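Local coordinates for selenium-binding protein (Sulfolobus tokodaii, PDB 2ECE) that is of unknown function but adopts a beta-propeller fold and, by its family assignment, may bind selenium, at residues L222-F232 with H242-A253; D186-W194 with V203-N211. All coordinates share one frame; numbering follows the deposited sequence.

Contact 1 of 2, residues L222-F232 with H242-A253; sequences LKDRYGNRIHF and HSLTLGEENRMA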
loop_
_atom_site.group_PDB
_atom_site.type_symbol
_atom_site.label_atom_id
_atom_site.label_comp_id
_atom_site.label_asym_id
_atom_site.label_seq_id
_atom_site.Cartn_x
_atom_site.Cartn_y
_atom_site.Cartn_z
ATOM N N LEU A 222 4.506 19.824 8.753
ATOM C CA LEU A 222 4.962 19.521 7.402
ATOM C C LEU A 222 6.410 19.831 7.046
ATOM O O LEU A 222 7.140 18.947 6.599
ATOM C CB LEU A 222 4.039 20.186 6.382
ATOM C CG LEU A 222 2.774 19.396 6.048
ATOM C CD1 LEU A 222 1.870 20.218 5.147
ATOM C CD2 LEU A 222 3.166 18.089 5.365
ATOM N N LYS A 223 6.837 21.072 7.246
ATOM C CA LYS A 223 8.200 21.452 6.895
ATOM C C LYS A 223 9.328 20.698 7.596
ATOM O O LYS A 223 10.265 20.245 6.941
ATOM C CB LYS A 223 8.399 22.961 7.089
ATOM C CG LYS A 223 9.855 23.412 6.973
ATOM C CD LYS A 223 9.975 24.926 6.833
ATOM C CE LYS A 223 10.091 25.335 5.368
ATOM N NZ LYS A 223 11.354 24.830 4.742
ATOM N N ASP A 224 9.247 20.548 8.914
ATOM C CA ASP A 224 10.323 19.880 9.637
ATOM C C ASP A 224 10.091 18.443 10.094
ATOM O O ASP A 224 11.042 17.775 10.485
ATOM C CB ASP A 224 10.725 20.702 10.866
ATOM C CG ASP A 224 10.959 22.159 10.540
ATOM O OD1 ASP A 224 11.636 22.439 9.529
ATOM O OD2 ASP A 224 10.466 23.020 11.302
ATOM N N ARG A 225 8.858 17.952 10.045
ATOM C CA ARG A 225 8.613 16.596 10.526
ATOM C C ARG A 225 8.245 15.525 9.502
ATOM O O ARG A 225 8.141 14.351 9.852
ATOM C CB ARG A 225 7.561 16.634 11.636
ATOM C CG ARG A 225 7.880 17.679 12.692
ATOM C CD ARG A 225 7.036 17.529 13.942
ATOM N NE ARG A 225 7.230 18.669 14.834
ATOM C CZ ARG A 225 6.856 18.695 16.108
ATOM N NH1 ARG A 225 6.265 17.638 16.650
ATOM N NH2 ARG A 225 7.072 19.783 16.839
ATOM N N TYR A 226 8.050 15.914 8.245
ATOM C CA TYR A 226 7.715 14.938 7.214
ATOM C C TYR A 226 8.879 14.814 6.235
ATOM O O TYR A 226 9.603 15.780 5.995
ATOM C CB TYR A 226 6.418 15.350 6.511
ATOM C CG TYR A 226 5.183 15.078 7.350
ATOM C CD1 TYR A 226 4.464 13.891 7.203
ATOM C CD2 TYR A 226 4.763 15.985 8.326
ATOM C CE1 TYR A 226 3.359 13.607 8.005
ATOM C CE2 TYR A 226 3.658 15.712 9.136
ATOM C CZ TYR A 226 2.962 14.518 8.970
ATOM O OH TYR A 226 1.881 14.233 9.772
ATOM N N GLY A 227 9.068 13.625 5.671
ATOM C CA GLY A 227 10.188 13.429 4.769
ATOM C C GLY A 227 9.909 13.547 3.285
ATOM O O GLY A 227 8.758 13.641 2.861
ATOM N N ASN A 228 10.978 13.542 2.495
ATOM C CA ASN A 228 10.856 13.633 1.049
ATOM C C ASN A 228 12.017 12.955 0.333
ATOM O O ASN A 228 12.358 13.322 -0.792
ATOM C CB ASN A 228 10.758 15.101 0.610
ATOM C CG ASN A 228 11.980 15.916 0.991
ATOM O OD1 ASN A 228 12.092 17.085 0.613
ATOM N ND2 ASN A 228 12.897 15.311 1.740
ATOM N N ARG A 229 12.608 11.948 0.979
ATOM C CA ARG A 229 13.737 11.230 0.404
ATOM C C ARG A 229 13.447 9.756 0.136
ATOM O O ARG A 229 12.620 9.142 0.811
ATOM C CB ARG A 229 14.937 11.292 1.354
ATOM C CG ARG A 229 15.234 12.660 1.930
ATOM C CD ARG A 229 16.018 12.520 3.235
ATOM N NE ARG A 229 17.410 12.139 3.037
ATOM C CZ ARG A 229 18.197 11.668 3.999
ATOM N NH1 ARG A 229 17.726 11.510 5.230
ATOM N NH2 ARG A 229 19.459 11.366 3.735
ATOM N N ILE A 230 14.139 9.205 -0.860
ATOM C CA ILE A 230 14.052 7.787 -1.183
ATOM C C ILE A 230 15.468 7.294 -0.883
ATOM O O ILE A 230 16.454 7.946 -1.241
ATOM C CB ILE A 230 13.698 7.514 -2.671
ATOM C CG1 ILE A 230 13.906 6.027 -2.986
ATOM C CG2 ILE A 230 14.548 8.369 -3.589
ATOM C CD1 ILE A 230 13.363 5.592 -4.353
ATOM N N HIS A 231 15.569 6.163 -0.199
ATOM C CA HIS A 231 16.866 5.614 0.166
ATOM C C HIS A 231 17.158 4.350 -0.627
ATOM O O HIS A 231 16.287 3.488 -0.772
ATOM C CB HIS A 231 16.886 5.293 1.662
ATOM C CG HIS A 231 16.630 6.480 2.537
ATOM N ND1 HIS A 231 17.643 7.282 3.021
ATOM C CD2 HIS A 231 15.475 7.004 3.015
ATOM C CE1 HIS A 231 17.122 8.245 3.762
ATOM N NE2 HIS A 231 15.809 8.100 3.774
ATOM N N PHE A 232 18.380 4.251 -1.140
ATOM C CA PHE A 232 18.807 3.085 -1.905
ATOM C C PHE A 232 19.768 2.281 -1.046
ATOM O O PHE A 232 20.746 2.824 -0.525
ATOM C CB PHE A 232 19.488 3.531 -3.198
ATOM C CG PHE A 232 18.593 4.338 -4.085
ATOM C CD1 PHE A 232 17.610 3.716 -4.844
ATOM C CD2 PHE A 232 18.669 5.729 -4.090
ATOM C CE1 PHE A 232 16.705 4.465 -5.592
ATOM C CE2 PHE A 232 17.770 6.490 -4.834
ATOM C CZ PHE A 232 16.784 5.854 -5.585
ATOM N N HIS A 242 22.823 5.219 -0.872
ATOM C CA HIS A 242 22.547 6.531 -1.445
ATOM C C HIS A 242 21.112 6.945 -1.144
ATOM O O HIS A 242 20.289 6.120 -0.748
ATOM C CB HIS A 242 22.789 6.490 -2.966
ATOM C CG HIS A 242 22.722 7.828 -3.638
ATOM N ND1 HIS A 242 23.478 8.907 -3.231
ATOM C CD2 HIS A 242 22.010 8.252 -4.710
ATOM C CE1 HIS A 242 23.235 9.938 -4.023
ATOM N NE2 HIS A 242 22.347 9.566 -4.928
ATOM N N SER A 243 20.827 8.231 -1.312
ATOM C CA SER A 243 19.489 8.757 -1.088
ATOM C C SER A 243 19.298 9.943 -2.025
ATOM O O SER A 243 20.261 10.621 -2.385
ATOM C CB SER A 243 19.318 9.211 0.365
ATOM O OG SER A 243 19.855 10.507 0.562
ATOM N N LEU A 244 18.057 10.178 -2.427
ATOM C CA LEU A 244 17.736 11.286 -3.312
ATOM C C LEU A 244 16.542 12.021 -2.731
ATOM O O LEU A 244 15.656 11.409 -2.129
ATOM C CB LEU A 244 17.393 10.772 -4.716
ATOM C CG LEU A 244 18.520 10.181 -5.561
ATOM C CD1 LEU A 244 17.929 9.516 -6.806
ATOM C CD2 LEU A 244 19.500 11.286 -5.950
ATOM N N THR A 245 16.532 13.337 -2.884
ATOM C CA THR A 245 15.431 14.146 -2.388
ATOM C C THR A 245 14.479 14.380 -3.554
ATOM O O THR A 245 14.903 14.796 -4.630
ATOM C CB THR A 245 15.963 15.474 -1.832
ATOM O OG1 THR A 245 16.744 15.203 -0.663
ATOM C CG2 THR A 245 14.828 16.407 -1.465
ATOM N N LEU A 246 13.198 14.097 -3.345
ATOM C CA LEU A 246 12.194 14.245 -4.395
ATOM C C LEU A 246 11.503 15.608 -4.367
ATOM O O LEU A 246 10.292 15.701 -4.167
ATOM C CB LEU A 246 11.161 13.124 -4.263
ATOM C CG LEU A 246 11.836 11.750 -4.153
ATOM C CD1 LEU A 246 10.809 10.665 -3.905
ATOM C CD2 LEU A 246 12.624 11.472 -5.430
ATOM N N GLY A 247 12.288 16.662 -4.580
ATOM C CA GLY A 247 11.749 18.010 -4.573
ATOM C C GLY A 247 11.870 18.621 -3.189
ATOM O O GLY A 247 11.215 18.163 -2.249
ATOM N N GLU A 248 12.706 19.650 -3.054
ATOM C CA GLU A 248 12.902 20.308 -1.759
ATOM C C GLU A 248 11.585 20.707 -1.107
ATOM O O GLU A 248 11.461 20.674 0.116
ATOM C CB GLU A 248 13.750 21.577 -1.902
ATOM C CG GLU A 248 15.261 21.404 -1.843
ATOM C CD GLU A 248 15.981 22.744 -1.987
ATOM O OE1 GLU A 248 15.433 23.631 -2.678
ATOM O OE2 GLU A 248 17.087 22.911 -1.427
ATOM N N GLU A 249 10.602 21.079 -1.922
ATOM C CA GLU A 249 9.317 21.527 -1.396
ATOM C C GLU A 249 8.244 20.458 -1.205
ATOM O O GLU A 249 7.158 20.760 -0.709
ATOM C CB GLU A 249 8.747 22.640 -2.284
ATOM C CG GLU A 249 7.988 22.134 -3.506
ATOM C CD GLU A 249 8.890 21.662 -4.635
ATOM O OE1 GLU A 249 10.085 21.390 -4.395
ATOM O OE2 GLU A 249 8.393 21.553 -5.775
ATOM N N ASN A 250 8.523 19.218 -1.593
ATOM C CA ASN A 250 7.519 18.161 -1.444
ATOM C C ASN A 250 7.618 17.428 -0.112
ATOM O O ASN A 250 8.687 17.359 0.492
ATOM C CB ASN A 250 7.629 17.147 -2.588
ATOM C CG ASN A 250 7.424 17.782 -3.951
ATOM O OD1 ASN A 250 6.453 18.505 -4.170
ATOM N ND2 ASN A 250 8.337 17.504 -4.880
ATOM N N ARG A 251 6.495 16.881 0.338
ATOM C CA ARG A 251 6.453 16.140 1.592
ATOM C C ARG A 251 5.626 14.853 1.481
ATOM O O ARG A 251 4.635 14.784 0.756
ATOM C CB ARG A 251 5.894 17.024 2.712
ATOM C CG ARG A 251 6.800 18.192 3.093
ATOM C CD ARG A 251 8.120 17.704 3.673
ATOM N NE ARG A 251 8.958 18.800 4.158
ATOM C CZ ARG A 251 9.691 19.595 3.381
ATOM N NH1 ARG A 251 9.700 19.419 2.066
ATOM N NH2 ARG A 251 10.417 20.570 3.925
ATOM N N MET A 252 6.056 13.851 2.236
ATOM C CA MET A 252 5.436 12.543 2.279
ATOM C C MET A 252 5.814 11.724 1.037
ATOM O O MET A 252 5.066 11.669 0.055
ATOM C CB MET A 252 3.915 12.683 2.377
ATOM C CG MET A 252 3.432 13.419 3.633
ATOM S SD MET A 252 1.646 13.363 3.877
ATOM C CE MET A 252 1.345 14.918 4.776
ATOM N N ALA A 253 6.911 10.980 1.159
ATOM C CA ALA A 253 7.397 10.113 0.094
ATOM C C ALA A 253 6.810 8.761 0.522
ATOM O O ALA A 253 7.419 8.079 1.359
ATOM C CB ALA A 253 8.933 10.080 0.104
#
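Arg251, bent at chi2 (-64°), reaches across to the short helix 222-225 and grips its carbonyls with the edge of the guanidinium. Arg251 NH2 donates to Lys223 O (3.0 Å, 159° at the hydrogen), lying in the carbonyl plane on a lone pair, while NE makes only weak bonds to Leu222 O and Lys223 O. Within its own segment, NH1 donates to Glu248 O in the turn and to Asn250 O, so both segments hold the flat group against rotation. Beside the aliphatic part of Arg251 the packing is tight and apolar: Met252 CE sits over one face of the Tyr226 ring and 3.7 Å from Leu222 CD2. Met252 SD, 5.1 Å from the Tyr226 ring centre and oblique to it, makes a Met-aromatic contact.

Further along, strands 229-232 and 242-245 pair antiparallel. Phe232 CE2 meets Leu244 CD1 at 3.6 Å on one face, beside Ile230. The other face is more polar: Arg229 NH2 makes a weak bond to Ser243 OG (3.3 Å), its main partner being Asp186, and His231 CE1 lies over the centre of the guanidinium. Exposed Thr245 and Lys223 mark the loose, solvent side.

The hairpin supplies the last two strands of a four-stranded propeller sheet, 239-245 at its edge and 229-234 beside strand 201-204. Past the turn the chain enters strand 250-258 of the following sheet, whose neighbour 266-274 packs against Leu246 and Ala253.

Contact 2 of 2, residues D186-W194 with V203-N211; sequences DQYLAYDFW and VSSEWAVPN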
loop_
_atom_site.group_PDB
_atom_site.type_symbol
_atom_site.label_atom_id
_atom_site.label_comp_id
_atom_site.label_asym_id
_atom_site.label_seq_id
_atom_site.Cartn_x
_atom_site.Cartn_y
_atom_site.Cartn_z
ATOM N N ASP A 186 22.309 8.120 7.276
ATOM C CA ASP A 186 21.490 9.109 7.954
ATOM C C ASP A 186 19.991 8.917 7.749
ATOM O O ASP A 186 19.203 9.842 7.939
ATOM C CB ASP A 186 21.912 10.533 7.563
ATOM C CG ASP A 186 21.569 10.892 6.129
ATOM O OD1 ASP A 186 21.760 12.077 5.778
ATOM O OD2 ASP A 186 21.118 10.017 5.357
ATOM N N GLN A 187 19.589 7.710 7.366
ATOM C CA GLN A 187 18.165 7.427 7.198
ATOM C C GLN A 187 17.560 7.440 8.601
ATOM O O GLN A 187 18.119 6.853 9.532
ATOM C CB GLN A 187 17.955 6.054 6.546
ATOM C CG GLN A 187 16.506 5.557 6.596
ATOM C CD GLN A 187 16.210 4.743 7.849
ATOM O OE1 GLN A 187 15.143 4.871 8.456
ATOM N NE2 GLN A 187 17.150 3.895 8.232
ATOM N N TYR A 188 16.423 8.106 8.756
ATOM C CA TYR A 188 15.771 8.196 10.059
ATOM C C TYR A 188 14.275 7.904 9.931
ATOM O O TYR A 188 13.717 7.105 10.691
ATOM C CB TYR A 188 16.024 9.592 10.640
ATOM C CG TYR A 188 15.428 9.855 12.002
ATOM C CD1 TYR A 188 14.156 10.408 12.132
ATOM C CD2 TYR A 188 16.150 9.574 13.167
ATOM C CE1 TYR A 188 13.612 10.684 13.382
ATOM C CE2 TYR A 188 15.613 9.842 14.426
ATOM C CZ TYR A 188 14.346 10.399 14.523
ATOM O OH TYR A 188 13.809 10.669 15.760
ATOM N N LEU A 189 13.633 8.544 8.963
ATOM C CA LEU A 189 12.211 8.344 8.708
ATOM C C LEU A 189 11.992 7.080 7.869
ATOM O O LEU A 189 12.924 6.561 7.255
ATOM C CB LEU A 189 11.647 9.554 7.961
ATOM C CG LEU A 189 10.840 10.627 8.706
ATOM C CD1 LEU A 189 11.198 10.696 10.180
ATOM C CD2 LEU A 189 11.071 11.960 8.008
ATOM N N ALA A 190 10.756 6.590 7.845
ATOM C CA ALA A 190 10.425 5.391 7.080
ATOM C C ALA A 190 8.946 5.408 6.722
ATOM O O ALA A 190 8.209 6.310 7.135
ATOM C CB ALA A 190 10.731 4.130 7.914
ATOM N N TYR A 191 8.535 4.432 5.913
ATOM C CA TYR A 191 7.121 4.269 5.553
ATOM C C TYR A 191 6.925 2.980 4.754
ATOM O O TYR A 191 6.489 1.962 5.291
ATOM C CB TYR A 191 6.640 5.429 4.696
ATOM C CG TYR A 191 5.175 5.327 4.323
ATOM C CD1 TYR A 191 4.757 4.910 3.053
ATOM C CD2 TYR A 191 4.197 5.585 5.282
ATOM C CE1 TYR A 191 3.387 4.747 2.762
ATOM C CE2 TYR A 191 2.845 5.427 5.007
ATOM C CZ TYR A 191 2.445 5.009 3.751
ATOM O OH TYR A 191 1.105 4.861 3.500
ATOM N N ASP A 192 7.449 2.978 3.535
ATOM C CA ASP A 192 7.284 1.817 2.659
ATOM C C ASP A 192 8.655 1.363 2.188
ATOM O O ASP A 192 9.662 2.015 2.457
ATOM C CB ASP A 192 6.385 2.160 1.449
ATOM C CG ASP A 192 6.052 0.936 0.603
ATOM O OD1 ASP A 192 5.777 -0.137 1.187
ATOM O OD2 ASP A 192 6.050 1.049 -0.643
ATOM N N PHE A 193 8.695 0.232 1.502
ATOM C CA PHE A 193 9.945 -0.295 0.982
ATOM C C PHE A 193 9.636 -1.412 0.013
ATOM O O PHE A 193 8.556 -1.988 0.041
ATOM C CB PHE A 193 10.818 -0.881 2.104
ATOM C CG PHE A 193 10.364 -2.249 2.590
ATOM C CD1 PHE A 193 9.317 -2.375 3.505
ATOM C CD2 PHE A 193 10.972 -3.411 2.113
ATOM C CE1 PHE A 193 8.883 -3.639 3.938
ATOM C CE2 PHE A 193 10.546 -4.680 2.540
ATOM C CZ PHE A 193 9.499 -4.793 3.454
ATOM N N TRP A 194 10.587 -1.690 -0.863
ATOM C CA TRP A 194 10.478 -2.811 -1.773
ATOM C C TRP A 194 11.863 -3.087 -2.331
ATOM O O TRP A 194 12.854 -2.578 -1.805
ATOM C CB TRP A 194 9.445 -2.608 -2.893
ATOM C CG TRP A 194 8.824 -3.950 -3.231
ATOM C CD1 TRP A 194 9.327 -5.176 -2.887
ATOM C CD2 TRP A 194 7.601 -4.210 -3.946
ATOM N NE1 TRP A 194 8.500 -6.176 -3.335
ATOM C CE2 TRP A 194 7.435 -5.617 -3.987
ATOM C CE3 TRP A 194 6.631 -3.397 -4.552
ATOM C CZ2 TRP A 194 6.342 -6.231 -4.612
ATOM C CZ3 TRP A 194 5.535 -4.014 -5.180
ATOM C CH2 TRP A 194 5.405 -5.416 -5.200
ATOM N N VAL A 203 14.811 -0.330 -1.645
ATOM C CA VAL A 203 14.507 1.093 -1.611
ATOM C C VAL A 203 13.516 1.293 -0.479
ATOM O O VAL A 203 12.655 0.441 -0.253
ATOM C CB VAL A 203 13.879 1.557 -2.954
ATOM C CG1 VAL A 203 14.914 1.476 -4.060
ATOM C CG2 VAL A 203 12.687 0.671 -3.305
ATOM N N SER A 204 13.645 2.402 0.242
ATOM C CA SER A 204 12.751 2.709 1.351
ATOM C C SER A 204 12.351 4.180 1.262
ATOM O O SER A 204 13.110 5.003 0.730
ATOM C CB SER A 204 13.447 2.428 2.693
ATOM O OG SER A 204 14.596 3.248 2.871
ATOM N N SER A 205 11.172 4.508 1.787
ATOM C CA SER A 205 10.658 5.881 1.726
ATOM C C SER A 205 10.534 6.591 3.078
ATOM O O SER A 205 11.104 6.148 4.075
ATOM C CB SER A 205 9.305 5.886 1.004
ATOM O OG SER A 205 8.385 5.020 1.641
ATOM N N GLU A 206 9.787 7.694 3.111
ATOM C CA GLU A 206 9.650 8.463 4.351
ATOM C C GLU A 206 8.314 9.188 4.519
ATOM O O GLU A 206 7.886 9.945 3.643
ATOM C CB GLU A 206 10.743 9.536 4.451
ATOM C CG GLU A 206 12.188 9.104 4.213
ATOM C CD GLU A 206 13.145 10.294 4.319
ATOM O OE1 GLU A 206 12.700 11.425 4.036
ATOM O OE2 GLU A 206 14.332 10.109 4.669
ATOM N N TRP A 207 7.669 8.963 5.659
ATOM C CA TRP A 207 6.421 9.646 5.967
ATOM C C TRP A 207 6.761 10.547 7.153
ATOM O O TRP A 207 7.204 11.675 6.959
ATOM C CB TRP A 207 5.325 8.644 6.331
ATOM C CG TRP A 207 3.950 9.253 6.455
ATOM C CD1 TRP A 207 3.492 10.390 5.842
ATOM C CD2 TRP A 207 2.828 8.701 7.159
ATOM N NE1 TRP A 207 2.155 10.572 6.115
ATOM C CE2 TRP A 207 1.721 9.551 6.919
ATOM C CE3 TRP A 207 2.647 7.567 7.962
ATOM C CZ2 TRP A 207 0.455 9.303 7.457
ATOM C CZ3 TRP A 207 1.384 7.320 8.498
ATOM C CH2 TRP A 207 0.305 8.184 8.241
ATOM N N ALA A 208 6.588 10.034 8.369
ATOM C CA ALA A 208 6.896 10.775 9.593
ATOM C C ALA A 208 6.851 9.758 10.726
ATOM O O ALA A 208 6.339 8.661 10.529
ATOM C CB ALA A 208 5.864 11.875 9.824
ATOM N N VAL A 209 7.384 10.102 11.898
ATOM C CA VAL A 209 7.370 9.164 13.019
ATOM C C VAL A 209 5.985 9.100 13.654
ATOM O O VAL A 209 5.155 9.984 13.443
ATOM C CB VAL A 209 8.401 9.547 14.111
ATOM C CG1 VAL A 209 9.794 9.632 13.504
ATOM C CG2 VAL A 209 8.004 10.855 14.775
ATOM N N PRO A 210 5.713 8.037 14.428
ATOM C CA PRO A 210 4.422 7.852 15.098
ATOM C C PRO A 210 3.946 9.073 15.875
ATOM O O PRO A 210 2.805 9.511 15.723
ATOM C CB PRO A 210 4.683 6.658 16.010
ATOM C CG PRO A 210 5.604 5.831 15.168
ATOM C CD PRO A 210 6.584 6.872 14.658
ATOM N N ASN A 211 4.821 9.624 16.709
ATOM C CA ASN A 211 4.446 10.782 17.505
ATOM C C ASN A 211 4.059 11.998 16.672
ATOM O O ASN A 211 3.509 12.964 17.198
ATOM C CB ASN A 211 5.564 11.126 18.499
ATOM C CG ASN A 211 5.725 10.058 19.565
ATOM O OD1 ASN A 211 4.791 9.303 19.831
ATOM N ND2 ASN A 211 6.901 9.991 20.185
HETATM O O HOH W 1 13.302 4.867 4.920
HETATM O O HOH W 2 15.161 10.156 7.201
#
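Phe193 and Ser204 form a non-hydrogen-bonded antiparallel pair next to the hydrogen-bonded pair of Trp194 and Val203, and beyond them the two chains stay joined by Ser205 N to Asp192 O and Trp207 N to Ala190 O, the latter donor standing well above the carbonyl plane. Ser205 adds a side-chain bond: OG, held between its own backbone N and carbonyl carbon (chi1 57°), accepts from Asp192 N at 2.9 Å. The same hydroxyl lies at the edge of the Tyr191 ring and is also bonded to Leu254 O in the next sheet.

Tyr191 meets Trp207 obliquely, the planes at 75°. Tyr191 CD2 presses on Trp207 CB at 3.4 Å, and CE2 lies obliquely against the indole, near its rim. Leu189 packs along Glu206 to Val209, its CB 3.6 Å from Glu206 CB and its CD1 3.8 Å from Val209 CG1, which also touches the Tyr188 ring.

Two waters complete the join. One donates to Leu189 O and Ser205 O and accepts from Ser204 OG; the other accepts from Leu189 N and donates to Glu206 OE2 at 2.7 Å.

Glu206 is therefore a buried carboxylate with several donors: besides the water, OE2 is bonded to His231 NE2 and OE1 to Arg229 N. These bonds satisfy both oxygens and fix how the group is turned, and they tie the loop pairing beyond the two strands, through one side chain, to strand 229-234.

Contacts 1 and 2 share one four-stranded sheet: 186-194 with 203-211 takes in its first two strands, 222-232 with 242-253 its last two, and strands 201-204 and 229-234 are neighbours. Contact 1 also reaches on, since 250-253 begins the following sheet. Contact 2 is the more buried, its centre about 14 Å from the chain's centre, that of contact 1 about 18 Å, and it relies on aromatic rings, hydroxyls and ordered waters. Contact 1 is partly open, with a regular hairpin and an arginine clasping helix carbonyls. Polar pairs cross between them: His231 with Glu206, and the salt bridge of Arg229 NH2 to Asp186 OD2 at 2.7 Å.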